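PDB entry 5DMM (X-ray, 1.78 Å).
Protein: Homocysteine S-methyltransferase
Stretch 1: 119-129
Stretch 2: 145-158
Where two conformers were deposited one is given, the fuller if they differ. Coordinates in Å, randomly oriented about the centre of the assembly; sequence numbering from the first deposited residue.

Stretch 1 (119-129) AGSVGPYGAYL
Stretch 2 (145-158) AFQAFHRPRVEALL

The end of a strand, running antiparallel to a helix, and the turn and short helical segment after it pack against that helix through a mostly apolar, aromatic-rich contact that buries 527 Å² and carries a single, weak hydrogen bond. Residues 119-122 are extended (phi -72 to -118°, psi 103 to 130°); Gly123 and Pro124 (psi 167° and 163°) lead into a weakly bonded helical segment at about 125-129, with phi near -60° and psi near -30°. Residues 145-158 are helical throughout but kinked at Pro152, which has no amide hydrogen to give; Arg153 N makes only a weak bond to His150 O (3.2 Å). The strand and helix axes approach to 8.9 Å at 170°, whereas the short helical segment crosses the long helix at 93°, 11.7 Å away. The register pairs the CA atoms of Gly120 and Leu157 at 5.7 Å, Val122 and Arg153 at 7.5 Å, and Tyr125 and Phe146 at 7.5 Å.

At the strand end, Leu157 (m, chi2 t) points toward Gly120, its CD1 3.7 Å from Gly120 C. Glycine permits this close approach: an ideal CB there would lie 2.9 Å from Leu157 CD1, a clash. The same methyl meets Val122 CG2 at 3.7 Å, while Val122 (t) sets CG1 3.7 Å from His150 ND1.

Arg153 reaches out along chi1 t, chi2 t and chi3 p, laying one guanidinium face over Val122 CA and Gly123 N. Its NH2 gives the hydrogen bond to Gly123 O, 2.7 Å long but weak because the angle at hydrogen is 127°; NH1 is satisfied elsewhere in the structure. Gly123 N lies 3.2 Å from Arg153 NH1, but both are donors and do not bond. His150 (m, chi2 -67°) brings its ring edge to the same carbonyl, with CE1 3.2 Å from Gly123 O.

Beyond the turn, aromatic rings take over. Tyr125 (t, chi2 77°) directs its ring edge at the face of Phe149 (t, chi2 80°): centroids are 5.0 Å apart, planes at 82°, and Tyr125 CD1 lies 3.7 Å from Phe149 CG. Phe146 (m, chi2 -45°) in turn presents its edge to the Tyr125 face in an offset arrangement, centroids 6.0 Å apart and planes at 83°. Tyr128 (chi1 155°, chi2 72°) places CB 3.7 Å from Phe149 CE1, its ring oblique to that of Phe149 at 44°. Phe146 and Phe149, wholly apolar, are buried, whereas Tyr125 and Tyr128, whose rings end in a polar hydroxyl, remain partly exposed.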

ATOM      1  N   ALA A 119       7.094   2.785  -1.977  1.00 11.36           N
ATOM      2  CA  ALA A 119       6.604   2.009  -0.849  1.00 13.61           C
ATOM      3  C   ALA A 119       6.424   0.566  -1.270  1.00 12.59           C
ATOM      4  O   ALA A 119       5.776   0.299  -2.280  1.00 13.64           O
ATOM      5  CB  ALA A 119       5.301   2.583  -0.331  1.00 13.48           C
ATOM      6  N   GLY A 120       6.973  -0.364  -0.491  1.00 12.85           N
ATOM      7  CA  GLY A 120       6.822  -1.781  -0.805  1.00 13.82           C
ATOM      8  C   GLY A 120       5.483  -2.310  -0.312  1.00 11.54           C
ATOM      9  O   GLY A 120       5.187  -2.252   0.885  1.00 13.98           O
ATOM     10  N   SER A 121       4.668  -2.824  -1.229  1.00 16.13           N
ATOM     11  CA  SER A 121       3.352  -3.327  -0.854  1.00 14.48           C
ATOM     12  C   SER A 121       3.430  -4.639  -0.071  1.00 15.49           C
ATOM     13  O   SER A 121       4.023  -5.633  -0.529  1.00 13.34           O
ATOM     14  CB  SER A 121       2.480  -3.542  -2.078  1.00 17.00           C
ATOM     15  OG  SER A 121       1.306  -4.209  -1.674  1.00 17.01           O
ATOM     16  N   VAL A 122       2.807  -4.626   1.104  1.00 15.28           N
ATOM     17  CA  VAL A 122       2.639  -5.804   1.938  1.00 12.89           C
ATOM     18  C   VAL A 122       1.155  -6.091   2.115  1.00 16.32           C
ATOM     19  O   VAL A 122       0.459  -5.403   2.874  1.00 16.00           O
ATOM     20  CB  VAL A 122       3.309  -5.611   3.313  1.00 14.03           C
ATOM     21  CG1 VAL A 122       2.898  -6.716   4.296  1.00 16.25           C
ATOM     22  CG2 VAL A 122       4.821  -5.569   3.146  1.00 12.92           C
ATOM     23  N   GLY A 123       0.661  -7.090   1.393  1.00 15.57           N
ATOM     24  CA  GLY A 123      -0.751  -7.427   1.469  1.00 16.70           C
ATOM     25  C   GLY A 123      -1.011  -8.419   2.582  1.00 15.87           C
ATOM     26  O   GLY A 123      -0.072  -9.035   3.105  1.00 16.19           O
ATOM     27  N   PRO A 124      -2.291  -8.601   2.941  1.00 18.46           N
ATOM     28  CA  PRO A 124      -2.649  -9.482   4.058  1.00 16.91           C
ATOM     29  C   PRO A 124      -2.591 -10.953   3.679  1.00 16.89           C
ATOM     30  O   PRO A 124      -2.610 -11.284   2.498  1.00 18.48           O
ATOM     31  CB  PRO A 124      -4.092  -9.074   4.372  1.00 18.34           C
ATOM     32  CG  PRO A 124      -4.645  -8.650   3.027  1.00 18.99           C
ATOM     33  CD  PRO A 124      -3.479  -7.990   2.309  1.00 19.54           C
ATOM     34  N   TYR A 125      -2.562 -11.808   4.694  1.00 16.70           N
ATOM     35  CA  TYR A 125      -2.635 -13.255   4.531  1.00 17.50           C
ATOM     36  C   TYR A 125      -3.905 -13.641   3.762  1.00 19.42           C
ATOM     37  O   TYR A 125      -3.906 -14.571   2.960  1.00 19.33           O
ATOM     38  CB  TYR A 125      -2.587 -13.925   5.910  1.00 16.80           C
ATOM     39  CG  TYR A 125      -2.563 -15.431   5.869  1.00 21.09           C
ATOM     40  CD1 TYR A 125      -1.399 -16.120   5.544  1.00 20.96           C
ATOM     41  CD2 TYR A 125      -3.705 -16.172   6.160  1.00 20.33           C
ATOM     42  CE1 TYR A 125      -1.374 -17.502   5.509  1.00 22.80           C
ATOM     43  CE2 TYR A 125      -3.686 -17.555   6.128  1.00 23.81           C
ATOM     44  CZ  TYR A 125      -2.520 -18.211   5.804  1.00 25.35           C
ATOM     45  OH  TYR A 125      -2.500 -19.587   5.771  1.00 28.37           O
ATOM     46  N   GLY A 126      -4.975 -12.886   3.982  1.00 18.50           N
ATOM     47  CA  GLY A 126      -6.226 -13.117   3.285  1.00 24.59           C
ATOM     48  C   GLY A 126      -6.144 -13.070   1.769  1.00 24.07           C
ATOM     49  O   GLY A 126      -6.888 -13.775   1.082  1.00 24.81           O
ATOM     50  N   ALA A 127      -5.248 -12.234   1.249  1.00 18.36           N
ATOM     51  CA  ALA A 127      -5.074 -12.101  -0.191  1.00 22.82           C
ATOM     52  C   ALA A 127      -4.421 -13.359  -0.760  1.00 23.88           C
ATOM     53  O   ALA A 127      -4.664 -13.735  -1.905  1.00 22.20           O
ATOM     54  CB  ALA A 127      -4.247 -10.870  -0.517  1.00 20.02           C
ATOM     55  N   TYR A 128      -3.580 -14.003   0.045  1.00 23.20           N
ATOM     56  CA  TYR A 128      -2.980 -15.271  -0.356  1.00 24.70           C
ATOM     57  C   TYR A 128      -4.022 -16.392  -0.387  1.00 26.37           C
ATOM     58  O   TYR A 128      -4.003 -17.249  -1.281  1.00 24.73           O
ATOM     59  CB  TYR A 128      -1.824 -15.628   0.585  1.00 21.31           C
ATOM     60  CG  TYR A 128      -1.521 -17.109   0.669  1.00 23.38           C
ATOM     61  CD1 TYR A 128      -0.925 -17.780  -0.393  1.00 23.76           C
ATOM     62  CD2 TYR A 128      -1.817 -17.832   1.823  1.00 24.96           C
ATOM     63  CE1 TYR A 128      -0.646 -19.139  -0.318  1.00 23.66           C
ATOM     64  CE2 TYR A 128      -1.545 -19.187   1.907  1.00 25.22           C
ATOM     65  CZ  TYR A 128      -0.957 -19.829   0.839  1.00 28.29           C
ATOM     66  OH  TYR A 128      -0.683 -21.172   0.926  1.00 33.54           O
ATOM     67  N   LEU A 129      -4.930 -16.380   0.585  1.00 24.64           N
ATOM     68  CA  LEU A 129      -6.030 -17.336   0.621  1.00 26.86           C
ATOM     69  C   LEU A 129      -6.923 -17.178  -0.608  1.00 32.22           C
ATOM     70  O   LEU A 129      -7.583 -18.128  -1.032  1.00 35.68           O
ATOM     71  CB  LEU A 129      -6.849 -17.176   1.907  1.00 29.53           C
ATOM     72  CG  LEU A 129      -6.132 -17.532   3.215  1.00 27.39           C
ATOM     73  CD1 LEU A 129      -7.064 -17.398   4.422  1.00 28.02           C
ATOM     74  CD2 LEU A 129      -5.497 -18.928   3.142  1.00 26.96           C
ATOM     75  N   ALA A 145       3.316 -18.146  12.555  1.00 18.33           N
ATOM     76  CA  ALA A 145       2.871 -18.474  11.204  1.00 21.77           C
ATOM     77  C   ALA A 145       2.660 -17.206  10.380  1.00 17.83           C
ATOM     78  O   ALA A 145       3.069 -17.139   9.223  1.00 19.51           O
ATOM     79  CB  ALA A 145       1.583 -19.302  11.240  1.00 21.53           C
ATOM     80  N   PHE A 146       2.008 -16.216  10.978  1.00 17.38           N
ATOM     81  CA  PHE A 146       1.864 -14.916  10.316  1.00 18.89           C
ATOM     82  C   PHE A 146       3.238 -14.348   9.992  1.00 19.38           C
ATOM     83  O   PHE A 146       3.478 -13.858   8.889  1.00 18.46           O
ATOM     84  CB  PHE A 146       1.108 -13.912  11.200  1.00 17.69           C
ATOM     85  CG  PHE A 146      -0.394 -14.042  11.148  1.00 17.61           C
ATOM     86  CD1 PHE A 146      -1.060 -14.193   9.941  1.00 20.87           C
ATOM     87  CD2 PHE A 146      -1.140 -13.969  12.321  1.00 19.70           C
ATOM     88  CE1 PHE A 146      -2.455 -14.288   9.906  1.00 19.71           C
ATOM     89  CE2 PHE A 146      -2.529 -14.068  12.296  1.00 20.22           C
ATOM     90  CZ  PHE A 146      -3.186 -14.225  11.092  1.00 20.97           C
ATOM     91  N   GLN A 147       4.135 -14.393  10.975  1.00 17.58           N
ATOM     92  CA  GLN A 147       5.459 -13.822  10.784  1.00 18.25           C
ATOM     93  C   GLN A 147       6.256 -14.607   9.736  1.00 19.24           C
ATOM     94  O   GLN A 147       6.960 -14.004   8.920  1.00 18.71           O
ATOM     95  CB  GLN A 147       6.192 -13.735  12.126  1.00 19.48           C
ATOM     96  CG  GLN A 147       5.614 -12.653  13.040  1.00 18.20           C
ATOM     97  CD  GLN A 147       6.321 -12.529  14.367  1.00 23.38           C
ATOM     98  OE1 GLN A 147       6.987 -13.464  14.818  1.00 22.73           O
ATOM     99  NE2 GLN A 147       6.167 -11.373  15.020  1.00 19.15           N
ATOM    100  N   ALA A 148       6.132 -15.933   9.725  1.00 19.44           N
ATOM    101  CA  ALA A 148       6.794 -16.736   8.688  1.00 18.90           C
ATOM    102  C   ALA A 148       6.254 -16.428   7.290  1.00 20.25           C
ATOM    103  O   ALA A 148       7.002 -16.458   6.303  1.00 20.21           O
ATOM    104  CB  ALA A 148       6.645 -18.224   8.987  1.00 21.52           C
ATOM    105  N   PHE A 149       4.955 -16.146   7.205  1.00 19.39           N
ATOM    106  CA  PHE A 149       4.323 -15.786   5.935  1.00 20.48           C
ATOM    107  C   PHE A 149       4.852 -14.456   5.416  1.00 18.47           C
ATOM    108  O   PHE A 149       5.157 -14.319   4.234  1.00 17.24           O
ATOM    109  CB  PHE A 149       2.796 -15.714   6.082  1.00 18.50           C
ATOM    110  CG  PHE A 149       2.093 -15.069   4.911  1.00 17.76           C
ATOM    111  CD1 PHE A 149       1.850 -15.781   3.748  1.00 17.36           C
ATOM    112  CD2 PHE A 149       1.657 -13.761   4.987  1.00 16.67           C
ATOM    113  CE1 PHE A 149       1.196 -15.197   2.673  1.00 19.60           C
ATOM    114  CE2 PHE A 149       0.991 -13.164   3.912  1.00 17.53           C
ATOM    115  CZ  PHE A 149       0.765 -13.883   2.757  1.00 18.03           C
ATOM    116  N   HIS A 150       4.968 -13.482   6.314  1.00 17.38           N
ATOM    117  CA  HIS A 150       5.321 -12.127   5.914  1.00 16.25           C
ATOM    118  C   HIS A 150       6.820 -11.848   5.807  1.00 17.30           C
ATOM    119  O   HIS A 150       7.230 -10.998   5.025  1.00 13.24           O
ATOM    120  CB  HIS A 150       4.726 -11.130   6.909  1.00 14.60           C
ATOM    121  CG  HIS A 150       3.278 -10.851   6.695  1.00 17.05           C
ATOM    122  ND1 HIS A 150       2.804 -10.197   5.574  1.00 17.50           N
ATOM    123  CD2 HIS A 150       2.192 -11.145   7.448  1.00 17.37           C
ATOM    124  CE1 HIS A 150       1.490 -10.081   5.663  1.00 17.81           C
ATOM    125  NE2 HIS A 150       1.095 -10.653   6.786  1.00 17.02           N
ATOM    126  N   ARG A 151       7.621 -12.544   6.612  0.57 13.93           N
ATOM    127  CA  ARG A 151       9.054 -12.238   6.727  0.57 14.83           C
ATOM    128  C   ARG A 151       9.843 -12.144   5.405  0.57 11.94           C
ATOM    129  O   ARG A 151      10.533 -11.145   5.191  0.57 12.99           O
ATOM    130  CB  ARG A 151       9.739 -13.261   7.651  0.57 18.23           C
ATOM    131  CG  ARG A 151      11.236 -13.029   7.806  0.57 20.50           C
ATOM    132  CD  ARG A 151      11.852 -13.959   8.867  0.57 20.19           C
ATOM    133  NE  ARG A 151      11.331 -13.693  10.208  0.57 22.52           N
ATOM    134  CZ  ARG A 151      10.542 -14.526  10.882  0.57 28.34           C
ATOM    135  NH1 ARG A 151      10.188 -15.688  10.347  0.57 28.67           N
ATOM    136  NH2 ARG A 151      10.110 -14.200  12.094  0.57 29.60           N
ATOM    137  N   PRO A 152       9.764 -13.161   4.522  1.00 15.54           N
ATOM    138  CA  PRO A 152      10.572 -13.066   3.288  1.00 16.48           C
ATOM    139  C   PRO A 152      10.274 -11.838   2.421  1.00 14.50           C
ATOM    140  O   PRO A 152      11.199 -11.271   1.823  1.00 16.21           O
ATOM    141  CB  PRO A 152      10.194 -14.326   2.504  1.00 17.45           C
ATOM    142  CG  PRO A 152       9.500 -15.215   3.444  1.00 19.62           C
ATOM    143  CD  PRO A 152       8.919 -14.371   4.529  1.00 18.51           C
ATOM    144  N   ARG A 153       9.009 -11.434   2.353  1.00 13.17           N
ATOM    145  CA  ARG A 153       8.646 -10.266   1.544  1.00 12.93           C
ATOM    146  C   ARG A 153       9.127  -8.975   2.209  1.00 16.19           C
ATOM    147  O   ARG A 153       9.618  -8.068   1.531  1.00 15.08           O
ATOM    148  CB  ARG A 153       7.136 -10.210   1.292  1.00 12.57           C
ATOM    149  CG  ARG A 153       6.675  -8.893   0.654  1.00 14.46           C
ATOM    150  CD  ARG A 153       5.219  -8.969   0.216  1.00 15.10           C
ATOM    151  NE  ARG A 153       4.358  -9.381   1.314  1.00 15.41           N
ATOM    152  CZ  ARG A 153       3.047  -9.564   1.211  1.00 15.89           C
ATOM    153  NH1 ARG A 153       2.432  -9.360   0.046  1.00 18.57           N
ATOM    154  NH2 ARG A 153       2.350  -9.946   2.275  1.00 15.30           N
ATOM    155  N   VAL A 154       8.986  -8.876   3.528  1.00 14.64           N
ATOM    156  CA  VAL A 154       9.515  -7.711   4.231  1.00 12.54           C
ATOM    157  C   VAL A 154      11.013  -7.581   3.970  1.00 15.12           C
ATOM    158  O   VAL A 154      11.499  -6.508   3.636  1.00 14.35           O
ATOM    159  CB  VAL A 154       9.246  -7.777   5.756  1.00 15.84           C
ATOM    160  CG1 VAL A 154      10.080  -6.751   6.497  1.00 15.07           C
ATOM    161  CG2 VAL A 154       7.753  -7.560   6.037  1.00 16.39           C
ATOM    162  N   GLU A 155      11.744  -8.689   4.093  1.00 14.21           N
ATOM    163  CA  GLU A 155      13.180  -8.644   3.881  1.00 15.33           C
ATOM    164  C   GLU A 155      13.543  -8.258   2.445  1.00 13.52           C
ATOM    165  O   GLU A 155      14.413  -7.415   2.225  1.00 16.79           O
ATOM    166  CB  GLU A 155      13.802  -9.987   4.278  1.00 16.25           C
ATOM    167  CG  GLU A 155      13.862 -10.112   5.796  1.00 15.63           C
ATOM    168  CD  GLU A 155      14.524 -11.395   6.307  1.00 25.19           C
ATOM    169  OE1 GLU A 155      15.000 -12.214   5.493  1.00 23.25           O
ATOM    170  OE2 GLU A 155      14.559 -11.578   7.543  1.00 20.95           O
ATOM    171  N   ALA A 156      12.841  -8.830   1.477  1.00 13.57           N
ATOM    172  CA  ALA A 156      13.140  -8.581   0.072  1.00 17.73           C
ATOM    173  C   ALA A 156      12.855  -7.128  -0.315  1.00 16.18           C
ATOM    174  O   ALA A 156      13.623  -6.516  -1.066  1.00 15.89           O
ATOM    175  CB  ALA A 156      12.343  -9.533  -0.807  1.00 16.57           C
ATOM    176  N   LEU A 157      11.764  -6.576   0.213  1.00 14.12           N
ATOM    177  CA  LEU A 157      11.387  -5.190  -0.087  1.00 13.63           C
ATOM    178  C   LEU A 157      12.402  -4.203   0.507  1.00 13.73           C
ATOM    179  O   LEU A 157      12.786  -3.224  -0.138  1.00 16.06           O
ATOM    180  CB  LEU A 157       9.976  -4.886   0.443  1.00 13.17           C
ATOM    181  CG  LEU A 157       8.787  -5.571  -0.253  1.00 11.75           C
ATOM    182  CD1 LEU A 157       7.494  -5.341   0.545  1.00 12.40           C
ATOM    183  CD2 LEU A 157       8.579  -5.061  -1.688  1.00 13.06           C
ATOM    184  N   LEU A 158      12.845  -4.465   1.735  1.00 14.07           N
ATOM    185  CA  LEU A 158      13.807  -3.581   2.389  1.00 15.67           C
ATOM    186  C   LEU A 158      15.177  -3.699   1.715  1.00 16.10           C
ATOM    187  O   LEU A 158      15.830  -2.685   1.439  1.00 17.62           O
ATOM    188  CB  LEU A 158      13.906  -3.898   3.896  1.00 17.64           C
ATOM    189  CG  LEU A 158      12.651  -3.606   4.730  1.00 18.20           C
ATOM    190  CD1 LEU A 158      12.784  -4.102   6.176  1.00 18.26           C
ATOM    191  CD2 LEU A 158      12.319  -2.119   4.715  1.00 19.14           C
TER